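Local coordinates for divalent-cation tolerance protein CutA (Pyrococcus horikoshii, PDB 1UKU) that takes part in resistance to heavy metals and binds copper(II), which probably drives its trimers to assemble further, at residues 26-37 with 48-57. Numbering follows the deposited sequence.
Sequences LIACANLREHRA and DKEVGAILKT. With CU (copper (II) ion), chain B.
His35 and Glu50 face each other in a hydrogen-bonded pair of the antiparallel hairpin to which segments 26-37 and 48-57 belong. Backbone bonds run from Ala37-Asp48 through Arg33-Gly52 and Asn31-Ile54 to Lys56 O, which accepts from Ala28 N. Beyond them, Thr57 OG1 donates to Leu26 O at 2.7 Å, from above the carbonyl plane.

Side-chain hydrogen bonds form a chain from Arg33 through His35 to Glu50. His35 NE2 donates to the anti side of Glu50 OE1 at 2.8 Å, with ring and carboxylate planes 67° apart. At the other ring nitrogen, Arg33 NH1 donates to His35 ND1 at 2.8 Å, nearly in both planes. His35 CG sits between its backbone N and carbonyl carbon (chi1 65°), which brings the ring close to strand 48-57. Gly52 has no side chain, and Arg33 NH1 comes within 3.5 Å of Gly52 CA. Tyr75 binds Glu50 OE2.

Apolar contacts line the face that helix 11-23 covers. Leu55 CD2 meets Ala30 CB at 3.6 Å, and Leu32 CB meets Val51 CG1 at 3.9 Å.

At the far end, Asp48 OD1 binds copper at 2.0 Å, in the interface between two trimers. Water 3 also binds the metal and probably donates to Asp48 OD2. Lys49 NZ reaches Glu34 OE2 through water 1; Trp11 binds Glu34 OE1. Strand 29-41 pairs with both other subunits, extending the sheet.

Both His35 ring nitrogens are thus hydrogen-bonded, which fixes the ring's rotation. With ND1 accepting and NE2 donating, a neutral imidazole with its proton on NE2 is likely.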
loop_
_atom_site.group_PDB
_atom_site.type_symbol
_atom_site.label_atom_id
_atom_site.label_comp_id
_atom_site.label_asym_id
_atom_site.label_seq_id
_atom_site.Cartn_x
_atom_site.Cartn_y
_atom_site.Cartn_z
ATOM N N LEU A 26 8.431 17.136 -8.456
ATOM C CA LEU A 26 7.164 16.532 -8.839
ATOM C C LEU A 26 6.555 15.654 -7.759
ATOM O O LEU A 26 5.374 15.334 -7.850
ATOM C CB LEU A 26 7.274 15.745 -10.140
ATOM C CG LEU A 26 7.496 16.649 -11.349
ATOM C CD1 LEU A 26 7.829 15.800 -12.564
ATOM C CD2 LEU A 26 6.269 17.507 -11.611
ATOM N N ILE A 27 7.389 15.247 -6.808
ATOM C CA ILE A 27 6.966 14.473 -5.631
ATOM C C ILE A 27 7.622 15.068 -4.412
ATOM O O ILE A 27 8.693 15.636 -4.525
ATOM C CB ILE A 27 7.289 12.944 -5.745
ATOM C CG1 ILE A 27 8.787 12.650 -5.738
ATOM C CG2 ILE A 27 6.606 12.361 -6.971
ATOM C CD1 ILE A 27 9.102 11.150 -5.791
ATOM N N ALA A 28 6.977 14.895 -3.258
ATOM C CA ALA A 28 7.576 15.296 -1.993
ATOM C C ALA A 28 8.395 14.194 -1.344
ATOM O O ALA A 28 9.319 14.465 -0.583
ATOM C CB ALA A 28 6.519 15.755 -1.026
ATOM N N CYS A 29 8.025 12.949 -1.612
ATOM C CA CYS A 29 8.761 11.839 -1.037
ATOM C C CYS A 29 8.374 10.545 -1.696
ATOM O O CYS A 29 7.365 10.442 -2.393
ATOM C CB CYS A 29 8.520 11.782 0.438
ATOM S SG CYS A 29 6.885 11.437 0.774
ATOM N N ALA A 30 9.252 9.563 -1.515
ATOM C CA ALA A 30 9.097 8.209 -2.017
ATOM C C ALA A 30 9.453 7.205 -0.914
ATOM O O ALA A 30 10.336 7.464 -0.110
ATOM C CB ALA A 30 9.937 8.007 -3.203
ATOM N N ASN A 31 8.715 6.099 -0.855
ATOM C CA ASN A 31 9.032 4.972 0.006
ATOM C C ASN A 31 9.248 3.757 -0.926
ATOM O O ASN A 31 8.354 3.398 -1.687
ATOM C CB ASN A 31 7.881 4.659 0.956
ATOM C CG ASN A 31 7.604 5.716 2.008
ATOM O OD1 ASN A 31 6.595 5.571 2.704
ATOM N ND2 ASN A 31 8.473 6.716 2.192
ATOM N N LEU A 32 10.427 3.159 -0.867
ATOM C CA LEU A 32 10.818 2.061 -1.760
ATOM C C LEU A 32 11.006 0.802 -0.962
ATOM O O LEU A 32 11.672 0.811 0.057
ATOM C CB LEU A 32 12.121 2.367 -2.481
ATOM C CG LEU A 32 12.037 3.353 -3.666
ATOM C CD1 LEU A 32 11.288 4.648 -3.394
ATOM C CD2 LEU A 32 13.440 3.619 -4.203
ATOM N N ARG A 33 10.472 -0.305 -1.445
ATOM C CA ARG A 33 10.681 -1.607 -0.801
ATOM C C ARG A 33 10.531 -2.727 -1.829
ATOM O O ARG A 33 9.758 -2.631 -2.762
ATOM C CB ARG A 33 9.769 -1.841 0.410
ATOM C CG ARG A 33 8.381 -2.360 0.109
ATOM C CD ARG A 33 7.521 -1.387 -0.534
ATOM N NE ARG A 33 6.189 -1.925 -0.908
ATOM C CZ ARG A 33 5.908 -2.654 -1.982
ATOM N NH1 ARG A 33 6.842 -3.044 -2.808
ATOM N NH2 ARG A 33 4.648 -2.986 -2.244
ATOM N N GLU A 34 11.317 -3.773 -1.650
ATOM C CA GLU A 34 11.259 -4.947 -2.511
ATOM C C GLU A 34 9.921 -5.687 -2.452
ATOM O O GLU A 34 9.251 -5.729 -1.421
ATOM C CB GLU A 34 12.420 -5.892 -2.142
ATOM C CG GLU A 34 13.784 -5.338 -2.520
ATOM C CD GLU A 34 14.942 -6.148 -1.940
ATOM O OE1 GLU A 34 16.088 -5.619 -1.912
ATOM O OE2 GLU A 34 14.730 -7.312 -1.514
ATOM N N HIS A 35 9.588 -6.317 -3.577
ATOM C CA HIS A 35 8.522 -7.315 -3.584
ATOM C C HIS A 35 8.794 -8.308 -4.692
ATOM O O HIS A 35 9.686 -8.101 -5.519
ATOM C CB HIS A 35 7.129 -6.687 -3.731
ATOM C CG HIS A 35 6.908 -5.999 -5.040
ATOM N ND1 HIS A 35 6.656 -4.649 -5.146
ATOM C CD2 HIS A 35 6.868 -6.491 -6.303
ATOM C CE1 HIS A 35 6.540 -4.334 -6.429
ATOM N NE2 HIS A 35 6.633 -5.437 -7.150
ATOM N N ARG A 36 8.041 -9.389 -4.684
ATOM C CA ARG A 36 8.058 -10.378 -5.759
ATOM C C ARG A 36 6.765 -10.254 -6.535
ATOM O O ARG A 36 5.643 -10.306 -5.978
ATOM C CB ARG A 36 8.227 -11.782 -5.183
ATOM C CG ARG A 36 9.632 -11.961 -4.608
ATOM C CD ARG A 36 9.792 -13.184 -3.786
ATOM N NE ARG A 36 11.202 -13.489 -3.574
ATOM C CZ ARG A 36 11.961 -13.007 -2.601
ATOM N NH1 ARG A 36 11.477 -12.157 -1.695
ATOM N NH2 ARG A 36 13.241 -13.391 -2.533
ATOM N N ALA A 37 6.887 -10.078 -7.842
ATOM C CA ALA A 37 5.740 -9.897 -8.722
ATOM C C ALA A 37 5.432 -11.197 -9.476
ATOM O O ALA A 37 6.330 -11.880 -9.896
ATOM C CB ALA A 37 5.982 -8.791 -9.712
ATOM N N ASP A 48 9.021 -11.945 -11.179
ATOM C CA ASP A 48 10.148 -11.025 -11.250
ATOM C C ASP A 48 10.326 -10.362 -9.889
ATOM O O ASP A 48 9.336 -9.927 -9.289
ATOM C CB ASP A 48 9.883 -9.969 -12.317
ATOM C CG ASP A 48 11.091 -9.134 -12.633
ATOM O OD1 ASP A 48 12.231 -9.618 -12.426
ATOM O OD2 ASP A 48 11.001 -7.966 -13.074
ATOM N N LYS A 49 11.552 -10.265 -9.402
ATOM C CA LYS A 49 11.878 -9.476 -8.209
ATOM C C LYS A 49 11.978 -8.023 -8.617
ATOM O O LYS A 49 12.613 -7.671 -9.617
ATOM C CB LYS A 49 13.192 -9.908 -7.621
ATOM C CG LYS A 49 13.206 -11.309 -7.142
ATOM C CD LYS A 49 14.479 -11.625 -6.391
ATOM C CE LYS A 49 14.596 -10.873 -5.071
ATOM N NZ LYS A 49 15.866 -11.223 -4.325
ATOM N N GLU A 50 11.291 -7.186 -7.861
ATOM C CA GLU A 50 11.146 -5.776 -8.179
ATOM C C GLU A 50 11.331 -4.904 -6.946
ATOM O O GLU A 50 11.356 -5.383 -5.834
ATOM C CB GLU A 50 9.751 -5.504 -8.742
ATOM C CG GLU A 50 9.408 -6.177 -10.067
ATOM C CD GLU A 50 8.112 -5.625 -10.637
ATOM O OE1 GLU A 50 7.094 -5.532 -9.940
ATOM O OE2 GLU A 50 8.093 -5.251 -11.829
ATOM N N VAL A 51 11.381 -3.594 -7.190
ATOM C CA VAL A 51 11.295 -2.599 -6.118
ATOM C C VAL A 51 10.029 -1.790 -6.339
ATOM O O VAL A 51 9.892 -1.142 -7.396
ATOM C CB VAL A 51 12.557 -1.713 -6.079
ATOM C CG1 VAL A 51 12.418 -0.608 -5.014
ATOM C CG2 VAL A 51 13.757 -2.605 -5.764
ATOM N N GLY A 52 9.104 -1.845 -5.404
ATOM C CA GLY A 52 7.918 -1.014 -5.480
ATOM C C GLY A 52 8.170 0.355 -4.894
ATOM O O GLY A 52 8.962 0.467 -3.963
ATOM N N ALA A 53 7.493 1.366 -5.415
ATOM C CA ALA A 53 7.680 2.765 -5.013
ATOM C C ALA A 53 6.336 3.413 -4.759
ATOM O O ALA A 53 5.460 3.429 -5.630
ATOM C CB ALA A 53 8.419 3.524 -6.077
ATOM N N ILE A 54 6.206 3.917 -3.549
ATOM C CA ILE A 54 5.059 4.678 -3.106
ATOM C C ILE A 54 5.489 6.148 -3.115
ATOM O O ILE A 54 6.333 6.572 -2.326
ATOM C CB ILE A 54 4.624 4.241 -1.690
ATOM C CG1 ILE A 54 4.208 2.766 -1.663
ATOM C CG2 ILE A 54 3.452 5.107 -1.213
ATOM C CD1 ILE A 54 4.326 2.106 -0.282
ATOM N N LEU A 55 4.883 6.926 -3.993
ATOM C CA LEU A 55 5.177 8.344 -4.165
ATOM C C LEU A 55 4.060 9.207 -3.621
ATOM O O LEU A 55 2.907 8.846 -3.736
ATOM C CB LEU A 55 5.382 8.676 -5.649
ATOM C CG LEU A 55 6.192 7.666 -6.487
ATOM C CD1 LEU A 55 6.252 8.095 -7.910
ATOM C CD2 LEU A 55 7.601 7.497 -5.910
ATOM N N LYS A 56 4.415 10.348 -3.043
ATOM C CA LYS A 56 3.423 11.238 -2.421
ATOM C C LYS A 56 3.531 12.595 -3.083
ATOM O O LYS A 56 4.607 13.164 -3.172
ATOM C CB LYS A 56 3.645 11.321 -0.905
ATOM C CG LYS A 56 3.689 9.921 -0.226
ATOM C CD LYS A 56 4.205 9.909 1.225
ATOM C CE LYS A 56 5.302 8.818 1.507
ATOM N NZ LYS A 56 6.785 9.186 1.187
ATOM N N THR A 57 2.404 13.128 -3.575
ATOM C CA THR A 57 2.446 14.448 -4.231
ATOM C C THR A 57 1.065 15.114 -4.178
ATOM O O THR A 57 0.153 14.607 -3.543
ATOM C CB THR A 57 3.008 14.348 -5.662
ATOM O OG1 THR A 57 3.347 15.669 -6.137
ATOM C CG2 THR A 57 1.986 13.778 -6.635
HETATM CU CU CU B . 13.887 -8.794 -11.779
HETATM O O HOH W 1 16.613 -9.444 -2.225
HETATM O O HOH W 2 15.958 -13.892 -4.077
HETATM O O HOH W 3 13.649 -7.154 -12.473
#